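Local coordinates for Phthiocerol/phenolphthiocerol synthesis polyketide synthase type I PpsC (Mycobacterium tuberculosis, PDB 5NJI), which takes part in mycobacterial phthiocerol lipid synthesis, its dehydratase domain probably removing water from beta-hydroxyacyl chains to leave a double bond, at residues R44-E49 with T114-D119; L50-L55 with L104-G109; Y73-L78 with L224-M229; R146-A151 with G269-G274; D169-D174 with V195-T200. The protein carries 1 engineered substitution. All blocks are in the same frame, centred on the assembly; numbering follows the deposited sequence.

How the contacts relate
Contact 3 is the buried one, about 5 Å from the chain centre to its own centre, where helix 70-84 meets the start of helix 226-234 and the residues before it, through a carboxylate and apolar side chains. Contact 1 packs against the same helix 70-84 from the strand side and rests on backbone hydrogen bonds; its Thr114 touches Ile76 of contact 3. Contact 2 continues from both strands of contact 1 into loops held by apolar packing, and its Leu104 touches Tyr73. Contact 4 lies at the surface and is bridged by water, although Val270 and Val272 of its strand reach inward to Leu224. Contact 5, also superficial, is an edge strand pairing far from contact 1.

Contact 1: R44-E49 with T114-D119; sequences RVWESE and TTLTGD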
# COMPACT_ATOMS: atom_id res chain seq x y z
N ARG A 44 -5.81 -22.26 -2.61
CA ARG A 44 -5.40 -21.71 -3.89
C ARG A 44 -3.98 -21.18 -3.73
O ARG A 44 -3.63 -20.65 -2.67
CB ARG A 44 -6.35 -20.62 -4.38
CG ARG A 44 -6.16 -20.30 -5.86
CD ARG A 44 -7.44 -19.72 -6.47
NE ARG A 44 -7.19 -19.19 -7.81
CZ ARG A 44 -7.13 -19.94 -8.90
NH1 ARG A 44 -7.29 -21.26 -8.83
NH2 ARG A 44 -6.89 -19.38 -10.08
N VAL A 45 -3.17 -21.38 -4.77
CA VAL A 45 -1.74 -21.08 -4.74
C VAL A 45 -1.38 -20.33 -6.02
O VAL A 45 -1.77 -20.75 -7.11
CB VAL A 45 -0.87 -22.35 -4.65
CG1 VAL A 45 0.60 -21.96 -4.47
CG2 VAL A 45 -1.31 -23.26 -3.51
N TRP A 46 -0.62 -19.24 -5.89
CA TRP A 46 -0.11 -18.51 -7.04
C TRP A 46 1.40 -18.37 -6.93
O TRP A 46 1.95 -18.32 -5.83
CB TRP A 46 -0.69 -17.08 -7.12
CG TRP A 46 -2.19 -16.94 -7.25
CD1 TRP A 46 -2.87 -16.61 -8.39
CD2 TRP A 46 -3.18 -17.07 -6.22
NE1 TRP A 46 -4.21 -16.52 -8.13
CE2 TRP A 46 -4.43 -16.80 -6.81
CE3 TRP A 46 -3.14 -17.37 -4.85
CZ2 TRP A 46 -5.63 -16.83 -6.09
CZ3 TRP A 46 -4.33 -17.40 -4.13
CH2 TRP A 46 -5.55 -17.13 -4.75
N GLU A 47 2.05 -18.27 -8.08
CA GLU A 47 3.47 -17.93 -8.16
C GLU A 47 3.68 -16.82 -9.17
O GLU A 47 3.13 -16.85 -10.28
CB GLU A 47 4.34 -19.13 -8.58
CG GLU A 47 4.39 -20.23 -7.55
CD GLU A 47 5.35 -21.34 -7.97
OE1 GLU A 47 6.02 -21.17 -9.02
OE2 GLU A 47 5.43 -22.37 -7.27
N SER A 48 4.50 -15.84 -8.80
CA SER A 48 4.85 -14.78 -9.73
C SER A 48 6.35 -14.63 -9.72
O SER A 48 7.00 -14.81 -8.70
CB SER A 48 4.22 -13.44 -9.37
OG SER A 48 4.69 -12.97 -8.12
N GLU A 49 6.91 -14.29 -10.88
CA GLU A 49 8.33 -14.03 -10.98
C GLU A 49 8.53 -12.53 -10.85
O GLU A 49 7.99 -11.76 -11.66
CB GLU A 49 8.91 -14.55 -12.30
CG GLU A 49 8.73 -16.05 -12.48
CD GLU A 49 9.23 -16.55 -13.82
OE1 GLU A 49 10.38 -16.21 -14.19
OE2 GLU A 49 8.48 -17.27 -14.51
N THR A 114 1.89 -17.01 -3.20
CA THR A 114 0.72 -16.56 -2.46
C THR A 114 -0.26 -17.72 -2.27
O THR A 114 -0.42 -18.55 -3.16
CB THR A 114 0.04 -15.40 -3.20
OG1 THR A 114 0.98 -14.35 -3.39
CG2 THR A 114 -1.17 -14.86 -2.46
N THR A 115 -0.84 -17.81 -1.08
CA THR A 115 -1.90 -18.79 -0.83
C THR A 115 -3.14 -18.10 -0.30
O THR A 115 -3.08 -17.05 0.34
CB THR A 115 -1.49 -19.86 0.17
OG1 THR A 115 -1.07 -19.27 1.40
CG2 THR A 115 -0.37 -20.75 -0.39
N LEU A 116 -4.28 -18.72 -0.58
CA LEU A 116 -5.55 -18.23 -0.06
C LEU A 116 -6.37 -19.40 0.44
O LEU A 116 -6.54 -20.40 -0.26
CB LEU A 116 -6.35 -17.46 -1.12
CG LEU A 116 -7.69 -16.84 -0.69
CD1 LEU A 116 -8.01 -15.65 -1.55
CD2 LEU A 116 -8.84 -17.85 -0.81
N THR A 117 -6.90 -19.26 1.64
CA THR A 117 -7.86 -20.20 2.19
C THR A 117 -9.09 -19.41 2.62
O THR A 117 -9.01 -18.21 2.88
CB THR A 117 -7.30 -20.95 3.39
OG1 THR A 117 -7.01 -20.04 4.46
CG2 THR A 117 -6.02 -21.68 3.00
N GLY A 118 -10.24 -20.08 2.67
CA GLY A 118 -11.46 -19.47 3.17
C GLY A 118 -12.56 -19.46 2.12
O GLY A 118 -12.59 -20.32 1.23
N ASP A 119 -13.46 -18.49 2.24
CA ASP A 119 -14.65 -18.45 1.41
C ASP A 119 -14.95 -17.00 1.04
O ASP A 119 -14.19 -16.08 1.37
CB ASP A 119 -15.84 -19.14 2.10
CG ASP A 119 -16.29 -18.44 3.38
OD1 ASP A 119 -16.04 -17.23 3.56
OD2 ASP A 119 -16.93 -19.11 4.21
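Arg44 to Trp46 run antiparallel to Thr114 to Leu116, with the short strand axes 4.7 Å apart and their directions differing by 163°. They are neighbouring strands of the first hot dog in the double hot dog fold of polyketide synthase dehydratases. Two hydrogen-bonded pairs enclose a non-hydrogen-bonded one. Arg44 N and Leu116 O are 3.1 Å apart, and Leu116 N bonds back to Arg44 O. Trp46 N meets Thr114 O at 2.8 Å, and Thr114 N returns to Trp46 O.

In the middle pair, Val45 and Thr115 lie side by side, with Val45 CG2 4.1 Å from Thr115 CG2, while the Thr115 hydroxyl turns to Arg128. The other face of the sheet carries Arg44, Trp46, Thr114 and Leu116 and is covered in part by helix 70-84. With CG beside its own backbone N (chi1 -61°), Trp46 presents the edge of its six-membered ring to strand 110-118. There CZ3 sits 3.6 Å from Leu116 CB, and CE3 comes within 3.4 Å of Thr114 O, which lies near the ring plane. The extended Arg44 chain passes over one indole face before its guanidinium forms a salt bridge with Asp83. Asp83 OD2 thus receives both Arg44 NH2 and Trp46 NE1, while Arg44 CG rides 3.4 Å above the indole plane, displaced toward the rim.

Contact 2: L50-L55 with L104-G109; sequences LDPDLL and LHVTPG
Pro52 and Pro108 supply the central apolar touch between two loops of the first hot dog. The rings cross at about a right angle, with Pro52 CD 3.8 Å from Pro108 CD. Beside them Val106 turns CG1 onto the Asp51-Pro52 peptide, 3.7 Å from Asp51 C. Leu50 extends the packing more loosely: its CB is 4.4 Å from Val106 CG1, and its CD1 is 4.5 Å from Leu104 CD2; the Leu104 side chain is itself about 7 Å from the bound acyl-CoA.

Among the polar groups, Asp51 swings its carboxylate away from its backbone N (chi1 -172°). One oxygen, OD2, then lies across Pro108, 3.3 Å from its CA. The other, OD1, accepts from Asp53 N at 2.9 Å through its anti lone pair in a fairly straight bond (162°), forming an Asx turn. Asp51 to Leu54 also form a type I beta turn, closed by Leu54 N on Asp51 O. Backbone bonds of Leu50 to Thr110 and of Val106 to Val66 tie each loop to a neighbouring strand.

The two loops share no hydrogen bond. The first is shaped by its own turn, the second is bonded to strand 65-66, and proline, valine and leucine surfaces fit the two together.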
# COMPACT_ATOMS: atom_id res chain seq x y z
N LEU A 50 9.24 -12.12 -9.82
CA LEU A 50 9.58 -10.72 -9.61
C LEU A 50 11.06 -10.51 -9.92
O LEU A 50 11.88 -11.41 -9.76
CB LEU A 50 9.30 -10.29 -8.18
CG LEU A 50 7.89 -10.53 -7.64
CD1 LEU A 50 7.81 -9.94 -6.23
CD2 LEU A 50 6.87 -9.93 -8.56
N ASP A 51 11.37 -9.30 -10.36
CA ASP A 51 12.71 -8.87 -10.74
C ASP A 51 12.73 -7.37 -10.54
O ASP A 51 11.68 -6.72 -10.65
CB ASP A 51 13.01 -9.25 -12.21
CG ASP A 51 14.45 -8.99 -12.61
OD1 ASP A 51 14.83 -7.82 -12.82
OD2 ASP A 51 15.21 -9.98 -12.73
N PRO A 52 13.88 -6.78 -10.20
CA PRO A 52 13.89 -5.33 -9.98
C PRO A 52 13.54 -4.53 -11.22
O PRO A 52 13.05 -3.40 -11.09
CB PRO A 52 15.32 -5.04 -9.50
CG PRO A 52 16.09 -6.23 -9.81
CD PRO A 52 15.17 -7.40 -9.83
N ASP A 53 13.83 -5.09 -12.39
CA ASP A 53 13.40 -4.41 -13.60
C ASP A 53 11.91 -4.57 -13.98
O ASP A 53 11.51 -4.07 -14.99
CB ASP A 53 14.26 -4.72 -14.86
CG ASP A 53 14.03 -6.12 -15.45
OD1 ASP A 53 12.99 -6.74 -15.18
OD2 ASP A 53 14.86 -6.66 -16.24
N LEU A 54 11.07 -5.11 -13.11
CA LEU A 54 9.66 -5.38 -13.43
C LEU A 54 8.92 -4.03 -13.22
O LEU A 54 9.06 -3.53 -12.18
CB LEU A 54 8.98 -6.43 -12.49
CG LEU A 54 7.48 -6.65 -12.69
CD1 LEU A 54 7.17 -7.12 -14.09
CD2 LEU A 54 6.92 -7.61 -11.65
N LEU A 55 8.25 -3.48 -14.22
CA LEU A 55 7.39 -2.30 -14.08
C LEU A 55 8.15 -1.21 -13.25
O LEU A 55 9.27 -1.07 -13.49
CB LEU A 55 6.01 -2.77 -13.54
CG LEU A 55 5.13 -3.70 -14.38
CD1 LEU A 55 3.85 -4.06 -13.66
CD2 LEU A 55 4.87 -3.10 -15.75
N LEU A 104 10.92 -7.71 1.92
CA LEU A 104 11.29 -8.49 0.75
C LEU A 104 12.25 -7.68 -0.13
O LEU A 104 11.87 -6.65 -0.69
CB LEU A 104 10.06 -8.90 -0.06
CG LEU A 104 10.35 -9.64 -1.38
CD1 LEU A 104 11.36 -10.76 -1.20
CD2 LEU A 104 9.06 -10.17 -1.94
N HIS A 105 13.47 -8.18 -0.26
CA HIS A 105 14.48 -7.63 -1.16
C HIS A 105 14.25 -8.22 -2.54
O HIS A 105 14.33 -9.45 -2.72
CB HIS A 105 15.87 -7.95 -0.59
CG HIS A 105 17.04 -7.57 -1.45
ND1 HIS A 105 17.09 -6.46 -2.26
CD2 HIS A 105 18.25 -8.16 -1.56
CE1 HIS A 105 18.27 -6.40 -2.86
NE2 HIS A 105 18.99 -7.42 -2.44
N VAL A 106 13.89 -7.37 -3.49
CA VAL A 106 13.55 -7.83 -4.83
C VAL A 106 14.84 -7.98 -5.62
O VAL A 106 15.46 -6.99 -6.03
CB VAL A 106 12.59 -6.87 -5.53
CG1 VAL A 106 12.27 -7.37 -6.91
CG2 VAL A 106 11.31 -6.74 -4.71
N THR A 107 15.23 -9.22 -5.85
CA THR A 107 16.42 -9.58 -6.60
C THR A 107 16.03 -10.38 -7.83
O THR A 107 14.96 -11.00 -7.86
CB THR A 107 17.36 -10.42 -5.73
OG1 THR A 107 16.68 -11.60 -5.31
CG2 THR A 107 17.82 -9.65 -4.50
N PRO A 108 16.87 -10.41 -8.87
CA PRO A 108 16.57 -11.26 -10.02
C PRO A 108 16.25 -12.69 -9.58
O PRO A 108 16.88 -13.25 -8.69
CB PRO A 108 17.85 -11.20 -10.86
CG PRO A 108 18.45 -9.88 -10.51
CD PRO A 108 18.12 -9.65 -9.05
N GLY A 109 15.23 -13.26 -10.21
CA GLY A 109 14.82 -14.62 -9.92
C GLY A 109 13.99 -14.79 -8.67
O GLY A 109 13.76 -15.92 -8.26

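Contact 3: Y73-L78 with L224-M229; sequences YAEIAL and LHPVMM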
# COMPACT_ATOMS: atom_id res chain seq x y z
N TYR A 73 1.58 -5.66 -1.15
CA TYR A 73 0.97 -6.81 -0.50
C TYR A 73 -0.55 -6.63 -0.40
O TYR A 73 -1.31 -7.59 -0.53
CB TYR A 73 1.56 -7.00 0.89
CG TYR A 73 3.04 -7.27 0.94
CD1 TYR A 73 3.55 -8.53 0.71
CD2 TYR A 73 3.93 -6.25 1.24
CE1 TYR A 73 4.89 -8.76 0.81
CE2 TYR A 73 5.26 -6.47 1.32
CZ TYR A 73 5.74 -7.73 1.12
OH TYR A 73 7.09 -7.94 1.22
N ALA A 74 -1.00 -5.39 -0.17
CA ALA A 74 -2.43 -5.14 -0.14
C ALA A 74 -3.07 -5.47 -1.47
O ALA A 74 -4.11 -6.13 -1.53
CB ALA A 74 -2.70 -3.68 0.24
N GLU A 75 -2.45 -5.03 -2.58
CA GLU A 75 -2.98 -5.37 -3.89
C GLU A 75 -2.96 -6.88 -4.14
O GLU A 75 -3.90 -7.45 -4.70
CB GLU A 75 -2.19 -4.62 -4.96
CG GLU A 75 -2.42 -5.13 -6.38
CD GLU A 75 -3.89 -5.13 -6.79
OE1 GLU A 75 -4.73 -4.48 -6.12
OE2 GLU A 75 -4.22 -5.79 -7.79
N ILE A 76 -1.89 -7.55 -3.74
CA ILE A 76 -1.82 -8.99 -3.97
C ILE A 76 -2.95 -9.70 -3.24
O ILE A 76 -3.57 -10.61 -3.79
CB ILE A 76 -0.44 -9.53 -3.56
CG1 ILE A 76 0.61 -9.02 -4.54
CG2 ILE A 76 -0.44 -11.04 -3.50
CD1 ILE A 76 2.03 -9.08 -4.00
N ALA A 77 -3.22 -9.31 -2.00
CA ALA A 77 -4.30 -9.96 -1.25
C ALA A 77 -5.65 -9.72 -1.92
O ALA A 77 -6.46 -10.65 -2.05
CB ALA A 77 -4.30 -9.46 0.19
N LEU A 78 -5.94 -8.48 -2.33
CA LEU A 78 -7.21 -8.19 -3.00
C LEU A 78 -7.32 -8.91 -4.33
O LEU A 78 -8.39 -9.44 -4.67
CB LEU A 78 -7.38 -6.68 -3.19
CG LEU A 78 -7.52 -5.93 -1.88
CD1 LEU A 78 -7.42 -4.47 -2.21
CD2 LEU A 78 -8.85 -6.22 -1.20
N LEU A 224 -6.19 -2.34 -6.74
CA LEU A 224 -5.70 -1.18 -5.94
C LEU A 224 -4.29 -0.86 -6.41
O LEU A 224 -3.54 -1.73 -6.51
CB LEU A 224 -5.67 -1.59 -4.40
CG LEU A 224 -5.28 -0.69 -3.21
CD1 LEU A 224 -6.14 0.56 -3.17
CD2 LEU A 224 -5.30 -1.39 -1.85
N HIS A 225 -4.06 0.17 -7.00
CA HIS A 225 -2.76 0.50 -7.60
C HIS A 225 -1.75 0.75 -6.43
O HIS A 225 -1.89 1.67 -5.76
CB HIS A 225 -2.81 1.74 -8.56
CG HIS A 225 -1.62 1.85 -9.47
ND1 HIS A 225 -0.33 1.76 -9.01
CD2 HIS A 225 -1.52 1.99 -10.81
CE1 HIS A 225 0.50 1.84 -10.03
NE2 HIS A 225 -0.19 1.99 -11.13
N PRO A 226 -0.75 -0.11 -6.25
CA PRO A 226 0.16 0.04 -5.14
C PRO A 226 0.91 1.40 -5.08
O PRO A 226 1.19 1.92 -4.08
CB PRO A 226 1.17 -1.12 -5.34
CG PRO A 226 0.51 -2.06 -6.19
CD PRO A 226 -0.49 -1.34 -7.00
N VAL A 227 1.26 1.90 -6.24
CA VAL A 227 2.09 3.13 -6.22
C VAL A 227 1.22 4.28 -5.73
O VAL A 227 1.55 5.09 -4.99
CB VAL A 227 2.68 3.53 -7.62
CG1 VAL A 227 3.44 4.80 -7.57
CG2 VAL A 227 3.45 2.36 -8.19
N MET A 228 -0.01 4.29 -6.22
CA MET A 228 -1.00 5.26 -5.71
C MET A 228 -1.42 5.31 -4.05
O MET A 228 -1.36 6.21 -3.37
CB MET A 228 -2.35 5.34 -6.50
CG MET A 228 -3.14 6.58 -6.27
SD MET A 228 -2.34 7.90 -7.25
CE MET A 228 -3.55 9.16 -7.40
N MET A 229 -1.54 4.06 -3.62
CA MET A 229 -1.70 3.80 -2.21
C MET A 229 -0.41 4.29 -1.48
O MET A 229 -0.50 4.92 -0.51
CB MET A 229 -1.96 2.33 -1.82
CG MET A 229 -2.06 2.12 -0.33
SD MET A 229 -2.65 0.46 -0.07
CE MET A 229 -2.50 0.35 1.67
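Glu75 OE1 accepts from Leu224 N at 2.7 Å, joining the hot dog helix 70-84 to the residues leading into helix 226-234. The bond is bent (140° at the hydrogen), and the N-H arrives from above the carboxylate plane. Around it, Glu75 CB touches Pro226 CG at 3.9 Å and Ala74 CB lies 4.2 Å from Met229 SD. In the conformer of Leu224 described here, its CD2 also packs 3.8 Å from Leu78 CD1, across which it runs obliquely.

The Glu75 chain starts away from its backbone N and bends sharply at chi2 (56°), which folds the carboxylate back alongside Leu224. Its second oxygen, OE2, accepts from His29 NE2 and Met223 N, so three donors hold the buried group. Farther out, His225 caps helix 226-234: ND1 accepts from Val227 N, which lies close to the imidazole plane, at 3.2 Å, while NE2 bonds to Ala215 O. His225-Pro226 opens the HPxxxD motif that carries the catalytic aspartate in related dehydratases.

A buried acid of helix 70-84 thus holds the chain just before helix 226-234. Its three donors probably favour the ionised form, although Leu224 O, only 3.0 Å from OE1, would partly oppose it.

Contact 4: R146-A151 with G269-G274; sequences RAEPLA and GVHVYG
Leu150 lies across the Tyr273 ring at about a right angle, its CB over one face, 3.9 Å from the centroid and 15° off the normal, a CH-pi contact. With CG opposite its backbone N (chi1 178°), the chain carries CD1 onward to 3.9 Å from Tyr273 CZ. At the ring edge, Glu148 O approaches CE1 at 3.7 Å, near the ring plane.

Two waters bridge the segments. Water 1 donates to Glu148 O at 2.8 Å and also meets His271 ND1 in the imidazole plane. Water 2 donates to Pro149 O at 2.8 Å and reaches Tyr273 OH at 2.7 Å. The Glu148 carboxylate, almost parallel to the imidazole (4° between planes), brings OE1 within 3.7 Å of His271 CE1. The second ring nitrogen, NE2, bonds to Asp311, and with water 1 on ND1 this would fix the rotation of the ring.

The contact lays the loop after strand 136-146 along the end of strand 262-272, whose G1 bulge at Gly269 and Val270 faces Ile95. No direct hydrogen bond joins the segments. Between them the contact is made largely by one CH-pi face and two waters, which satisfy the carbonyls of Glu148 and Pro149 at the surface.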
# COMPACT_ATOMS: atom_id res chain seq x y z
N ARG A 146 -15.65 -9.35 2.75
CA ARG A 146 -16.54 -8.58 1.90
C ARG A 146 -16.57 -7.12 2.34
O ARG A 146 -16.56 -6.80 3.53
CB ARG A 146 -17.95 -9.17 1.93
CG ARG A 146 -18.10 -10.49 1.17
CD ARG A 146 -17.91 -10.31 -0.34
NE ARG A 146 -19.18 -10.14 -1.06
CZ ARG A 146 -19.84 -11.12 -1.67
NH1 ARG A 146 -19.37 -12.36 -1.67
NH2 ARG A 146 -20.98 -10.86 -2.29
N ALA A 147 -16.59 -6.23 1.35
CA ALA A 147 -16.50 -4.79 1.59
C ALA A 147 -17.69 -4.28 2.38
O ALA A 147 -18.83 -4.67 2.14
CB ALA A 147 -16.43 -4.06 0.26
N GLU A 148 -17.41 -3.40 3.30
CA GLU A 148 -18.42 -2.56 3.94
C GLU A 148 -18.64 -1.30 3.10
O GLU A 148 -17.67 -0.61 2.77
CB GLU A 148 -17.97 -2.16 5.34
CG GLU A 148 -17.87 -3.32 6.32
CD GLU A 148 -17.22 -2.92 7.64
OE1 GLU A 148 -16.40 -1.98 7.65
OE2 GLU A 148 -17.54 -3.56 8.67
N PRO A 149 -19.88 -0.98 2.73
CA PRO A 149 -20.12 0.22 1.93
C PRO A 149 -19.72 1.49 2.66
O PRO A 149 -19.64 1.55 3.89
CB PRO A 149 -21.63 0.18 1.69
CG PRO A 149 -21.99 -1.24 1.80
CD PRO A 149 -21.09 -1.81 2.86
N LEU A 150 -19.43 2.51 1.86
CA LEU A 150 -19.15 3.83 2.41
C LEU A 150 -20.44 4.39 3.00
O LEU A 150 -21.47 4.43 2.34
CB LEU A 150 -18.60 4.76 1.33
CG LEU A 150 -18.30 6.21 1.76
CD1 LEU A 150 -17.19 6.24 2.80
CD2 LEU A 150 -17.93 7.05 0.55
N ALA A 151 -20.35 4.79 4.26
CA ALA A 151 -21.49 5.35 4.95
C ALA A 151 -21.42 6.87 4.96
O ALA A 151 -20.34 7.45 5.14
CB ALA A 151 -21.54 4.85 6.39
N GLY A 269 -8.31 -2.24 8.21
CA GLY A 269 -9.43 -1.52 7.62
C GLY A 269 -9.02 -0.76 6.38
O GLY A 269 -9.08 0.48 6.35
N VAL A 270 -8.56 -1.48 5.37
CA VAL A 270 -8.27 -0.88 4.07
C VAL A 270 -9.53 -1.00 3.23
O VAL A 270 -9.95 -2.10 2.86
CB VAL A 270 -7.07 -1.53 3.38
CG1 VAL A 270 -6.82 -0.85 2.04
CG2 VAL A 270 -5.85 -1.43 4.24
N HIS A 271 -10.16 0.15 2.94
CA HIS A 271 -11.39 0.22 2.18
C HIS A 271 -11.12 0.84 0.82
O HIS A 271 -10.47 1.89 0.74
CB HIS A 271 -12.43 1.05 2.92
CG HIS A 271 -12.61 0.64 4.34
ND1 HIS A 271 -13.45 -0.39 4.72
CD2 HIS A 271 -12.05 1.10 5.48
CE1 HIS A 271 -13.41 -0.53 6.03
NE2 HIS A 271 -12.56 0.36 6.52
N VAL A 272 -11.61 0.19 -0.24
CA VAL A 272 -11.41 0.63 -1.61
C VAL A 272 -12.78 0.77 -2.25
O VAL A 272 -13.52 -0.21 -2.36
CB VAL A 272 -10.53 -0.34 -2.41
CG1 VAL A 272 -10.14 0.30 -3.71
CG2 VAL A 272 -9.31 -0.74 -1.59
N TYR A 273 -13.12 1.99 -2.65
CA TYR A 273 -14.45 2.25 -3.15
C TYR A 273 -14.50 2.50 -4.64
O TYR A 273 -15.59 2.53 -5.22
CB TYR A 273 -15.06 3.46 -2.42
CG TYR A 273 -15.11 3.28 -0.92
CD1 TYR A 273 -15.86 2.27 -0.34
CD2 TYR A 273 -14.42 4.14 -0.07
CE1 TYR A 273 -15.89 2.10 1.03
CE2 TYR A 273 -14.44 3.97 1.28
CZ TYR A 273 -15.19 2.98 1.84
OH TYR A 273 -15.18 2.87 3.21
N GLY A 274 -13.36 2.72 -5.28
CA GLY A 274 -13.28 2.91 -6.70
C GLY A 274 -11.85 2.82 -7.17
O GLY A 274 -10.97 2.37 -6.43
O HOH W 1 -15.03 -1.57 2.73
O HOH W 2 -16.91 1.41 4.67

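Contact 5: D169-D174 with V195-T200; sequences DQLDPD and VGLAVT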
# COMPACT_ATOMS: atom_id res chain seq x y z
N ASP A 169 -0.64 25.62 6.71
CA ASP A 169 0.69 26.10 6.37
C ASP A 169 1.13 25.31 5.15
O ASP A 169 1.20 24.08 5.22
CB ASP A 169 1.67 25.91 7.53
CG ASP A 169 1.26 26.68 8.77
OD1 ASP A 169 0.98 27.89 8.66
OD2 ASP A 169 1.22 26.06 9.85
N GLN A 170 1.41 26.00 4.05
CA GLN A 170 1.87 25.32 2.84
C GLN A 170 3.27 24.74 3.07
O GLN A 170 4.09 25.33 3.77
CB GLN A 170 1.88 26.27 1.64
CG GLN A 170 0.56 26.98 1.38
CD GLN A 170 -0.60 26.01 1.23
OE1 GLN A 170 -0.55 25.08 0.44
NE2 GLN A 170 -1.66 26.25 2.00
N LEU A 171 3.53 23.58 2.46
CA LEU A 171 4.82 22.93 2.56
C LEU A 171 5.34 22.63 1.15
O LEU A 171 4.59 22.64 0.17
CB LEU A 171 4.72 21.64 3.38
CG LEU A 171 4.18 21.78 4.81
CD1 LEU A 171 4.07 20.40 5.46
CD2 LEU A 171 5.07 22.69 5.64
N ASP A 172 6.64 22.37 1.07
CA ASP A 172 7.27 22.09 -0.21
C ASP A 172 7.43 20.58 -0.37
O ASP A 172 8.10 19.95 0.46
CB ASP A 172 8.63 22.78 -0.28
CG ASP A 172 9.38 22.51 -1.58
OD1 ASP A 172 8.87 21.78 -2.46
OD2 ASP A 172 10.51 23.04 -1.72
N PRO A 173 6.82 19.95 -1.38
CA PRO A 173 7.00 18.50 -1.53
C PRO A 173 8.45 18.06 -1.61
O PRO A 173 8.78 16.96 -1.15
CB PRO A 173 6.24 18.18 -2.82
CG PRO A 173 5.21 19.27 -2.93
CD PRO A 173 5.88 20.49 -2.38
N ASP A 174 9.34 18.88 -2.19
CA ASP A 174 10.75 18.49 -2.24
C ASP A 174 11.32 18.26 -0.85
O ASP A 174 12.18 17.39 -0.66
CB ASP A 174 11.58 19.55 -2.97
CG ASP A 174 11.13 19.77 -4.40
OD1 ASP A 174 10.46 18.89 -4.96
OD2 ASP A 174 11.46 20.84 -4.97
N VAL A 195 2.49 16.48 -5.23
CA VAL A 195 2.83 17.67 -6.00
C VAL A 195 2.37 18.94 -5.32
O VAL A 195 2.74 20.04 -5.78
CB VAL A 195 2.28 17.60 -7.45
CG1 VAL A 195 2.97 16.48 -8.16
CG2 VAL A 195 0.78 17.42 -7.48
N GLY A 196 1.60 18.85 -4.26
CA GLY A 196 1.31 19.99 -3.41
C GLY A 196 1.08 19.48 -2.01
O GLY A 196 0.62 18.35 -1.82
N LEU A 197 1.40 20.31 -1.03
CA LEU A 197 1.45 19.82 0.34
C LEU A 197 1.16 20.96 1.29
O LEU A 197 1.59 22.09 1.05
CB LEU A 197 2.82 19.18 0.60
CG LEU A 197 3.05 18.35 1.85
CD1 LEU A 197 2.04 17.21 1.96
CD2 LEU A 197 4.46 17.81 1.81
N ALA A 198 0.42 20.66 2.36
CA ALA A 198 0.12 21.60 3.43
C ALA A 198 -0.11 20.80 4.70
O ALA A 198 -0.36 19.59 4.66
CB ALA A 198 -1.09 22.47 3.09
N VAL A 199 -0.01 21.48 5.85
CA VAL A 199 -0.30 20.86 7.14
C VAL A 199 -1.14 21.83 7.94
O VAL A 199 -0.87 23.03 7.95
CB VAL A 199 0.99 20.47 7.89
CG1 VAL A 199 1.84 21.70 8.21
CG2 VAL A 199 0.65 19.70 9.16
N THR A 200 -2.17 21.31 8.60
CA THR A 200 -3.08 22.15 9.36
C THR A 200 -2.48 22.47 10.73
O THR A 200 -1.46 21.92 11.16
CB THR A 200 -4.45 21.48 9.54
OG1 THR A 200 -4.34 20.39 10.47
CG2 THR A 200 -5.00 20.98 8.22
O HOH W 3 2.76 22.73 -1.68
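Val195 offers its backbone to Pro173, whose CG sits 3.7 Å from Val195 C. Here strand 168-171 pairs antiparallel with strand 194-200 at the outer edge of the second hot dog. Val195 and Gly196 form a classic bulge opposite Gln208, on the far side of their strand, and Pro173 begins helix 173-182, capped by Asp172 OD1 on Asp174 N.

Leu197 comes next, packing CG 4.0 Å from Leu171 CB and touching Pro173 more loosely. Its O accepts from Leu171 N at 2.8 Å; the bond is straight at the hydrogen (171°), yet the donor sits well above the carbonyl plane. Water 3 continues the pairing, accepting from Leu197 N at 2.9 Å and donating to Leu171 O at 2.6 Å.

On the other face, Ala198 CB lies 3.8 Å from OE1 of Gln170, whose bent chain folds the amide over the methyl while NE2 goes to Glu168.

Val199 closes the pairing with two backbone bonds: Val199 N donates to Asp169 O, and Val199 O accepts from Asp169 N, though Asp169 is poorly ordered. The Val199 chi1 of 62° places CG1 between backbone N and carbonyl carbon, where it meets Leu171 CD1 at 3.8 Å.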